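Local structure of PTS system, lactose-specific IIBC components (Streptococcus pneumoniae, 3NBM) at residues V63-Y67 and I81-R85; Y54-I58 and F102-Y107. The protein probably relays a phosphoryl group to incoming lactose, as the IIB domain of a lactose-specific phosphoenolpyruvate:carbohydrate phosphotransferase system. One frame throughout, in Å; residues are numbered along the deposited sequence.

Interaction 1 of 2, residues V63-Y67 and I81-R85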
ATOM      1  N   VAL A  63       8.784   7.927   0.165  1.00  8.38           N
ATOM      2  CA  VAL A  63       8.011   8.577   1.235  1.00  8.45           C
ATOM      3  C   VAL A  63       8.177   7.883   2.587  1.00  8.66           C
ATOM      4  O   VAL A  63       7.411   8.122   3.513  1.00  9.17           O
ATOM      5  CB  VAL A  63       6.533   8.765   0.840  1.00  8.46           C
ATOM      6  CG1 VAL A  63       6.446   9.794  -0.248  1.00  9.50           C
ATOM      7  CG2 VAL A  63       5.883   7.473   0.394  1.00 10.04           C
ATOM      8  N   ARG A  64       9.252   7.112   2.737  1.00  9.74           N
ATOM      9  CA  ARG A  64       9.563   6.463   4.018  1.00  9.87           C
ATOM     10  C   ARG A  64       9.718   7.449   5.168  1.00  9.65           C
ATOM     11  O   ARG A  64       9.379   7.121   6.306  1.00 11.14           O
ATOM     12  CB  ARG A  64      10.836   5.631   3.883  1.00  9.54           C
ATOM     13  CG  ARG A  64      11.141   4.768   5.094  1.00  9.48           C
ATOM     14  CD  ARG A  64      12.135   3.647   4.787  1.00  9.18           C
ATOM     15  NE  ARG A  64      13.411   4.182   4.275  1.00  7.85           N
ATOM     16  CZ  ARG A  64      13.797   4.231   3.009  1.00  9.37           C
ATOM     17  NH1 ARG A  64      13.085   3.691   2.028  1.00  9.49           N
ATOM     18  NH2 ARG A  64      14.952   4.817   2.727  1.00  9.49           N
ATOM     19  N   SER A  65      10.180   8.662   4.893  1.00 10.71           N
ATOM     20  CA  SER A  65      10.375   9.664   5.936  1.00 12.11           C
ATOM     21  C   SER A  65       9.086  10.101   6.627  1.00 12.03           C
ATOM     22  O   SER A  65       9.144  10.734   7.695  1.00 14.71           O
ATOM     23  CB  SER A  65      11.065  10.874   5.360  1.00 13.41           C
ATOM     24  OG  SER A  65      10.227  11.593   4.486  1.00 19.19           O
ATOM     25  N   TYR A  66       7.933   9.791   6.033  1.00 10.62           N
ATOM     26  CA  TYR A  66       6.643  10.131   6.645  1.00 10.83           C
ATOM     27  C   TYR A  66       6.049   9.001   7.500  1.00 11.14           C
ATOM     28  O   TYR A  66       4.935   9.142   8.002  1.00 10.88           O
ATOM     29  CB  TYR A  66       5.658  10.543   5.540  1.00 11.73           C
ATOM     30  CG  TYR A  66       6.127  11.716   4.712  1.00 12.45           C
ATOM     31  CD1 TYR A  66       6.084  13.030   5.191  1.00 13.92           C
ATOM     32  CD2 TYR A  66       6.619  11.527   3.426  1.00 17.09           C
ATOM     33  CE1 TYR A  66       6.544  14.106   4.408  1.00 15.30           C
ATOM     34  CE2 TYR A  66       7.051  12.595   2.657  1.00 18.16           C
ATOM     35  CZ  TYR A  66       7.016  13.877   3.146  1.00 16.77           C
ATOM     36  OH  TYR A  66       7.443  14.944   2.392  1.00 21.25           O
ATOM     37  N   TYR A  67       6.750   7.892   7.687  1.00 10.42           N
ATOM     38  CA  TYR A  67       6.194   6.762   8.403  1.00 10.15           C
ATOM     39  C   TYR A  67       5.673   7.112   9.802  1.00  9.56           C
ATOM     40  O   TYR A  67       4.546   6.772  10.137  1.00  9.54           O
ATOM     41  CB  TYR A  67       7.219   5.630   8.493  1.00 10.39           C
ATOM     42  CG  TYR A  67       6.731   4.434   9.272  1.00 10.95           C
ATOM     43  CD1 TYR A  67       5.801   3.554   8.731  1.00 12.52           C
ATOM     44  CD2 TYR A  67       7.145   4.223  10.568  1.00 12.82           C
ATOM     45  CE1 TYR A  67       5.382   2.450   9.439  1.00 12.69           C
ATOM     46  CE2 TYR A  67       6.671   3.168  11.298  1.00 13.32           C
ATOM     47  CZ  TYR A  67       5.822   2.265  10.723  1.00 14.90           C
ATOM     48  OH  TYR A  67       5.359   1.202  11.462  1.00 17.72           O
ATOM     49  N   ILE A  81      -0.294   0.485   8.713  1.00  7.09           N
ATOM     50  CA  ILE A  81       0.666   1.279   7.922  1.00  7.79           C
ATOM     51  C   ILE A  81       1.948   0.488   7.804  1.00  7.32           C
ATOM     52  O   ILE A  81       2.460  -0.010   8.803  1.00  9.04           O
ATOM     53  CB  ILE A  81       1.010   2.653   8.599  1.00  8.85           C
ATOM     54  CG1 ILE A  81      -0.241   3.448   8.963  1.00 11.04           C
ATOM     55  CG2 ILE A  81       1.963   3.449   7.758  1.00 10.89           C
ATOM     56  CD1 ILE A  81      -1.127   3.824   7.829  1.00 11.16           C
ATOM     57  N   VAL A  82       2.506   0.429   6.596  1.00  6.79           N
ATOM     58  CA  VAL A  82       3.783  -0.241   6.369  0.50  7.62           C
ATOM     59  C   VAL A  82       4.653   0.632   5.474  1.00  7.00           C
ATOM     60  O   VAL A  82       4.171   1.244   4.540  1.00  8.76           O
ATOM     61  CB  VAL A  82       3.640  -1.667   5.780  0.50  8.92           C
ATOM     62  CG1 VAL A  82       2.618  -2.491   6.544  0.50 10.54           C
ATOM     63  CG2 VAL A  82       3.296  -1.612   4.368  0.50 10.32           C
ATOM     64  N   ALA A  83       5.931   0.710   5.812  1.00  7.08           N
ATOM     65  CA  ALA A  83       6.923   1.409   4.990  1.00  7.05           C
ATOM     66  C   ALA A  83       7.813   0.410   4.292  1.00  7.47           C
ATOM     67  O   ALA A  83       8.064  -0.664   4.828  1.00  9.49           O
ATOM     68  CB  ALA A  83       7.798   2.358   5.819  1.00  9.01           C
ATOM     69  N   THR A  84       8.295   0.779   3.113  1.00  7.51           N
ATOM     70  CA  THR A  84       9.142  -0.090   2.314  1.00  7.70           C
ATOM     71  C   THR A  84      10.492   0.576   2.031  1.00  7.41           C
ATOM     72  O   THR A  84      10.669   1.801   2.132  1.00  7.54           O
ATOM     73  CB  THR A  84       8.465  -0.460   0.971  1.00  7.78           C
ATOM     74  OG1 THR A  84       8.262   0.711   0.180  1.00  8.23           O
ATOM     75  CG2 THR A  84       7.123  -1.193   1.228  1.00  8.50           C
ATOM     76  N   ARG A  85      11.432  -0.277   1.649  1.00  7.56           N
ATOM     77  CA  ARG A  85      12.743   0.145   1.183  1.00  7.71           C
ATOM     78  C   ARG A  85      12.925  -0.299  -0.270  1.00  8.13           C
ATOM     79  O   ARG A  85      12.184  -1.137  -0.763  1.00  8.90           O
ATOM     80  CB  ARG A  85      13.808  -0.372   2.163  1.00  8.90           C
ATOM     81  CG  ARG A  85      13.765   0.332   3.509  1.00  9.52           C
ATOM     82  CD  ARG A  85      14.519  -0.412   4.605  1.00  9.38           C
ATOM     83  NE  ARG A  85      14.627   0.405   5.799  1.00 10.61           N
ATOM     84  CZ  ARG A  85      13.652   0.647   6.664  1.00  9.92           C
ATOM     85  NH1 ARG A  85      12.455   0.114   6.489  1.00 10.36           N
ATOM     86  NH2 ARG A  85      13.865   1.468   7.684  1.00 11.30           N
TER
HETATM   87  O   HOH W   1       3.146  -0.912  11.509  1.00 35.20           O
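The backbone oxygen of T84 takes a hydrogen bond from the guanidinium of R64, with NH1 3.1 Å from O and an N-H...O angle of 160°. NH1 approaches in the carbonyl plane, on a lone pair of T84 O, which itself lies almost in the guanidinium plane, so an edge N-H of the arginine meets the first residue after the strand in a nearly flat arrangement. R64 gets there by a long reach: CG stands anti to the backbone N (chi1 -172°), and a bend at chi3 turns the head toward T84. On the way its CG passes A83 CB. R85 crosses this chain at about a right angle and lays its guanidinium over R64 CD, 3.8 Å above the centre of that plane, while R85 CG lies over one face of the R64 guanidinium. Each guanidinium thus has a methylene of the other arginine over one face, though NE of R64 and NE of R85 are 4.3 Å apart, a proximity that would probably cost some energy.

Farther along, the Y67 ring lies beside the strand: CD1 comes 3.7 Å from A83 CB and CE1 3.9 Å from I81 CG2. The carbonyl oxygen of I81 lies at the ring edge, and a water joins it to Y67 OH, donating to I81 O at 2.9 Å. As in beta-alpha-beta topology, the connection after strand 56-59 packs over the next parallel strand, the edge strand 80-83, on its way into helix 67-74; R85 sits at the N-cap position, right before helix 86-93.

Interaction 2 of 2, residues Y54-I58 and F102-Y107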
ATOM      1  N   TYR A  54      -9.394   3.269   3.748  1.00  7.01           N
ATOM      2  CA  TYR A  54      -8.481   2.161   3.519  1.00  6.00           C
ATOM      3  C   TYR A  54      -8.191   1.391   4.801  1.00  5.86           C
ATOM      4  O   TYR A  54      -8.261   1.906   5.910  1.00  8.00           O
ATOM      5  CB  TYR A  54      -7.197   2.683   2.839  1.00  6.01           C
ATOM      6  CG  TYR A  54      -7.488   3.106   1.431  1.00  5.91           C
ATOM      7  CD1 TYR A  54      -7.472   2.189   0.430  1.00  5.83           C
ATOM      8  CD2 TYR A  54      -7.853   4.410   1.099  1.00  6.88           C
ATOM      9  CE1 TYR A  54      -7.815   2.520  -0.865  1.00  6.46           C
ATOM     10  CE2 TYR A  54      -8.198   4.742  -0.199  1.00  7.89           C
ATOM     11  CZ  TYR A  54      -8.164   3.785  -1.176  1.00  7.16           C
ATOM     12  OH  TYR A  54      -8.529   4.111  -2.482  1.00  9.05           O
ATOM     13  N   ASP A  55      -7.833   0.125   4.619  1.00  5.84           N
ATOM     14  CA  ASP A  55      -7.464  -0.777   5.701  1.00  6.50           C
ATOM     15  C   ASP A  55      -5.952  -0.854   5.915  1.00  5.72           C
ATOM     16  O   ASP A  55      -5.484  -1.030   7.035  1.00  6.68           O
ATOM     17  CB  ASP A  55      -8.003  -2.164   5.416  1.00  7.17           C
ATOM     18  CG  ASP A  55      -9.504  -2.154   5.203  1.00  7.45           C
ATOM     19  OD1 ASP A  55     -10.229  -1.683   6.121  1.00 10.44           O
ATOM     20  OD2 ASP A  55      -9.963  -2.575   4.123  1.00  7.71           O
ATOM     21  N   LEU A  56      -5.189  -0.750   4.824  1.00  5.61           N
ATOM     22  CA  LEU A  56      -3.734  -0.859   4.805  1.00  5.75           C
ATOM     23  C   LEU A  56      -3.206   0.221   3.895  1.00  5.65           C
ATOM     24  O   LEU A  56      -3.682   0.352   2.777  1.00  5.96           O
ATOM     25  CB  LEU A  56      -3.296  -2.244   4.278  1.00  6.51           C
ATOM     26  CG  LEU A  56      -1.785  -2.457   4.083  1.00  7.18           C
ATOM     27  CD1 LEU A  56      -1.007  -2.395   5.396  1.00  8.81           C
ATOM     28  CD2 LEU A  56      -1.526  -3.776   3.337  1.00  8.77           C
ATOM     29  N   ILE A  57      -2.223   0.989   4.377  1.00  5.01           N
ATOM     30  CA  ILE A  57      -1.533   1.985   3.557  1.00  5.27           C
ATOM     31  C   ILE A  57      -0.080   1.576   3.527  1.00  4.93           C
ATOM     32  O   ILE A  57       0.545   1.318   4.551  1.00  6.15           O
ATOM     33  CB  ILE A  57      -1.726   3.427   4.079  1.00  5.61           C
ATOM     34  CG1 ILE A  57      -3.246   3.718   4.177  1.00  6.89           C
ATOM     35  CG2 ILE A  57      -1.003   4.416   3.166  1.00  7.89           C
ATOM     36  CD1 ILE A  57      -3.619   5.037   4.731  1.00  9.92           C
ATOM     37  N   ILE A  58       0.454   1.522   2.313  1.00  5.20           N
ATOM     38  CA  ILE A  58       1.850   1.166   2.061  1.00  5.42           C
ATOM     39  C   ILE A  58       2.591   2.386   1.493  1.00  5.39           C
ATOM     40  O   ILE A  58       2.179   2.970   0.499  1.00  6.63           O
ATOM     41  CB  ILE A  58       1.963   0.013   1.005  1.00  6.19           C
ATOM     42  CG1 ILE A  58       1.187  -1.238   1.463  1.00  7.30           C
ATOM     43  CG2 ILE A  58       3.455  -0.309   0.715  1.00  7.12           C
ATOM     44  CD1 ILE A  58       0.975  -2.292   0.390  1.00  8.46           C
ATOM     45  N   PHE A 102       2.535 -10.074   0.441  1.00  9.12           N
ATOM     46  CA  PHE A 102       2.974  -8.966   1.267  1.00  8.53           C
ATOM     47  C   PHE A 102       1.778  -8.241   1.901  1.00  8.76           C
ATOM     48  O   PHE A 102       1.790  -7.932   3.082  1.00  9.42           O
ATOM     49  CB  PHE A 102       3.804  -7.999   0.421  1.00  8.44           C
ATOM     50  CG  PHE A 102       4.297  -6.794   1.167  1.00  8.40           C
ATOM     51  CD1 PHE A 102       5.518  -6.816   1.825  1.00 10.81           C
ATOM     52  CD2 PHE A 102       3.564  -5.623   1.180  1.00 10.01           C
ATOM     53  CE1 PHE A 102       5.973  -5.690   2.489  1.00 11.52           C
ATOM     54  CE2 PHE A 102       4.035  -4.517   1.844  1.00 11.01           C
ATOM     55  CZ  PHE A 102       5.242  -4.559   2.476  1.00 11.96           C
ATOM     56  N   VAL A 103       0.757  -7.954   1.096  1.00  7.99           N
ATOM     57  CA  VAL A 103      -0.438  -7.291   1.613  1.00  8.16           C
ATOM     58  C   VAL A 103      -1.062  -8.117   2.740  1.00  9.22           C
ATOM     59  O   VAL A 103      -1.308  -7.624   3.841  1.00  9.64           O
ATOM     60  CB  VAL A 103      -1.455  -7.034   0.484  1.00  8.07           C
ATOM     61  CG1 VAL A 103      -2.848  -6.738   1.065  1.00  9.98           C
ATOM     62  CG2 VAL A 103      -0.961  -5.919  -0.439  1.00  8.26           C
ATOM     63  N   LEU A 104      -1.308  -9.395   2.473  1.00  9.51           N
ATOM     64  CA  LEU A 104      -2.012 -10.206   3.452  1.00 10.20           C
ATOM     65  C   LEU A 104      -1.163 -10.432   4.707  1.00 10.93           C
ATOM     66  O   LEU A 104      -1.712 -10.505   5.812  1.00 11.57           O
ATOM     67  CB  LEU A 104      -2.548 -11.504   2.801  1.00 11.07           C
ATOM     68  CG  LEU A 104      -3.715 -11.224   1.816  1.00 14.56           C
ATOM     69  CD1 LEU A 104      -3.999 -12.373   0.889  1.00 18.47           C
ATOM     70  CD2 LEU A 104      -4.982 -10.823   2.598  1.00 17.50           C
ATOM     71  N   GLU A 105       0.155 -10.547   4.558  1.00 12.04           N
ATOM     72  CA  GLU A 105       0.978 -10.751   5.741  0.50 12.75           C
ATOM     73  C   GLU A 105       0.992  -9.500   6.621  1.00 13.05           C
ATOM     74  O   GLU A 105       1.255  -9.615   7.822  1.00 14.86           O
ATOM     75  CB  GLU A 105       2.388 -11.252   5.381  0.50 13.03           C
ATOM     76  CG  GLU A 105       2.376 -12.699   4.930  0.50 14.28           C
ATOM     77  CD  GLU A 105       3.674 -13.219   4.340  0.50 15.84           C
ATOM     78  OE1 GLU A 105       4.644 -12.447   4.159  0.50 17.40           O
ATOM     79  OE2 GLU A 105       3.698 -14.440   4.062  0.50 18.37           O
ATOM     80  N   HIS A 106       0.641  -8.342   6.056  1.00 12.02           N
ATOM     81  CA  HIS A 106       0.520  -7.105   6.810  1.00 11.96           C
ATOM     82  C   HIS A 106      -0.896  -6.712   7.172  1.00 12.38           C
ATOM     83  O   HIS A 106      -1.131  -5.591   7.632  1.00 12.66           O
ATOM     84  CB  HIS A 106       1.206  -5.973   6.050  1.00 12.35           C
ATOM     85  CG  HIS A 106       2.682  -6.106   6.032  1.00 12.95           C
ATOM     86  ND1 HIS A 106       3.348  -6.858   5.093  1.00 14.44           N
ATOM     87  CD2 HIS A 106       3.620  -5.660   6.895  1.00 16.17           C
ATOM     88  CE1 HIS A 106       4.642  -6.830   5.356  1.00 15.75           C
ATOM     89  NE2 HIS A 106       4.833  -6.107   6.441  1.00 17.22           N
ATOM     90  N   TYR A 107      -1.828  -7.644   7.018  1.00 12.23           N
ATOM     91  CA  TYR A 107      -3.174  -7.434   7.465  1.00 12.12           C
ATOM     92  C   TYR A 107      -3.752  -8.750   7.981  1.00 13.20           C
ATOM     93  O   TYR A 107      -4.651  -9.343   7.403  1.00 15.95           O
ATOM     94  CB  TYR A 107      -4.045  -6.846   6.353  1.00 12.97           C
ATOM     95  CG  TYR A 107      -5.229  -6.142   6.948  1.00 13.31           C
ATOM     96  CD1 TYR A 107      -5.116  -4.820   7.355  1.00 14.30           C
ATOM     97  CD2 TYR A 107      -6.411  -6.809   7.217  1.00 15.56           C
ATOM     98  CE1 TYR A 107      -6.149  -4.159   7.950  1.00 14.94           C
ATOM     99  CE2 TYR A 107      -7.477  -6.140   7.819  1.00 16.05           C
ATOM    100  CZ  TYR A 107      -7.332  -4.821   8.196  1.00 15.10           C
ATOM    101  OH  TYR A 107      -8.377  -4.168   8.816  1.00 19.22           O
TER
HETATM  102  O   HOH W   2      -7.163  -1.623   9.416  1.00 24.00           O
HETATM  103  O   HOH W   3     -10.683  -4.511   7.617  1.00 32.28           O
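Residues L56 and Y107 have the nearest pair of CA atoms across the contact, 7.1 Å apart, where strand 56-59 passes the end of helix 96-105 and the chain that leaves it. L56 points its side chain at the helix and divides its branches: CD2 meets V103 CG1 at 4.0 Å, and CD1 turns to the carbonyl oxygen of H106. Two residues on, I58 sends CD1 to the edge of the F102 ring, near CE2, and to V103 CG2 at 4.2 Å, crossing V103 at about a right angle. H106 CE1 sits over one face of the F102 ring, toward its rim. H106 is fixed in turn by its ND1, which donates to F102 O at 2.8 Å, with the donor tilted 24° from the carbonyl plane.

At the other end Y107, with CG roughly opposite the backbone N (chi1 -157°), carries its ring across to D55, where CE1 lies 3.3 Å from D55 O and 3.7 Å from D55 CB. Two waters bridge the polar rims: one donates to D55 O and accepts from Y107 OH, while the second donates to Y107 OH at 2.6 Å and only weakly to D55 OD1. The aspartate's other oxygen, OD2, is bonded to the backbone N of K8. The C-terminal helix of this alpha/beta fold is thus probably held to the sheet face by carbon packing, with solvent-mediated bonds completing the tyrosine end.

Overall arrangement
The two contacts lie about 13 Å apart, centre to centre, and share the four-stranded parallel sheet, where strands 56-59 and 80-83 are neighbours. Along the chain the order is 54-58, 63-67, 81-85, 102-107, so interaction 2 brackets interaction 1. V82 joins them: its N probably bonds to I57 O at 3.0 Å, and its side chain, in the conformer described, packs on L56 and I58, whereas A83 and I81 turn toward the 63-67 turn. The sheet thus receives helix 96-105 on one face and the turn before helix 67-74 on the other, the alpha/beta sandwich expected of a lactose/cellobiose-type IIB domain.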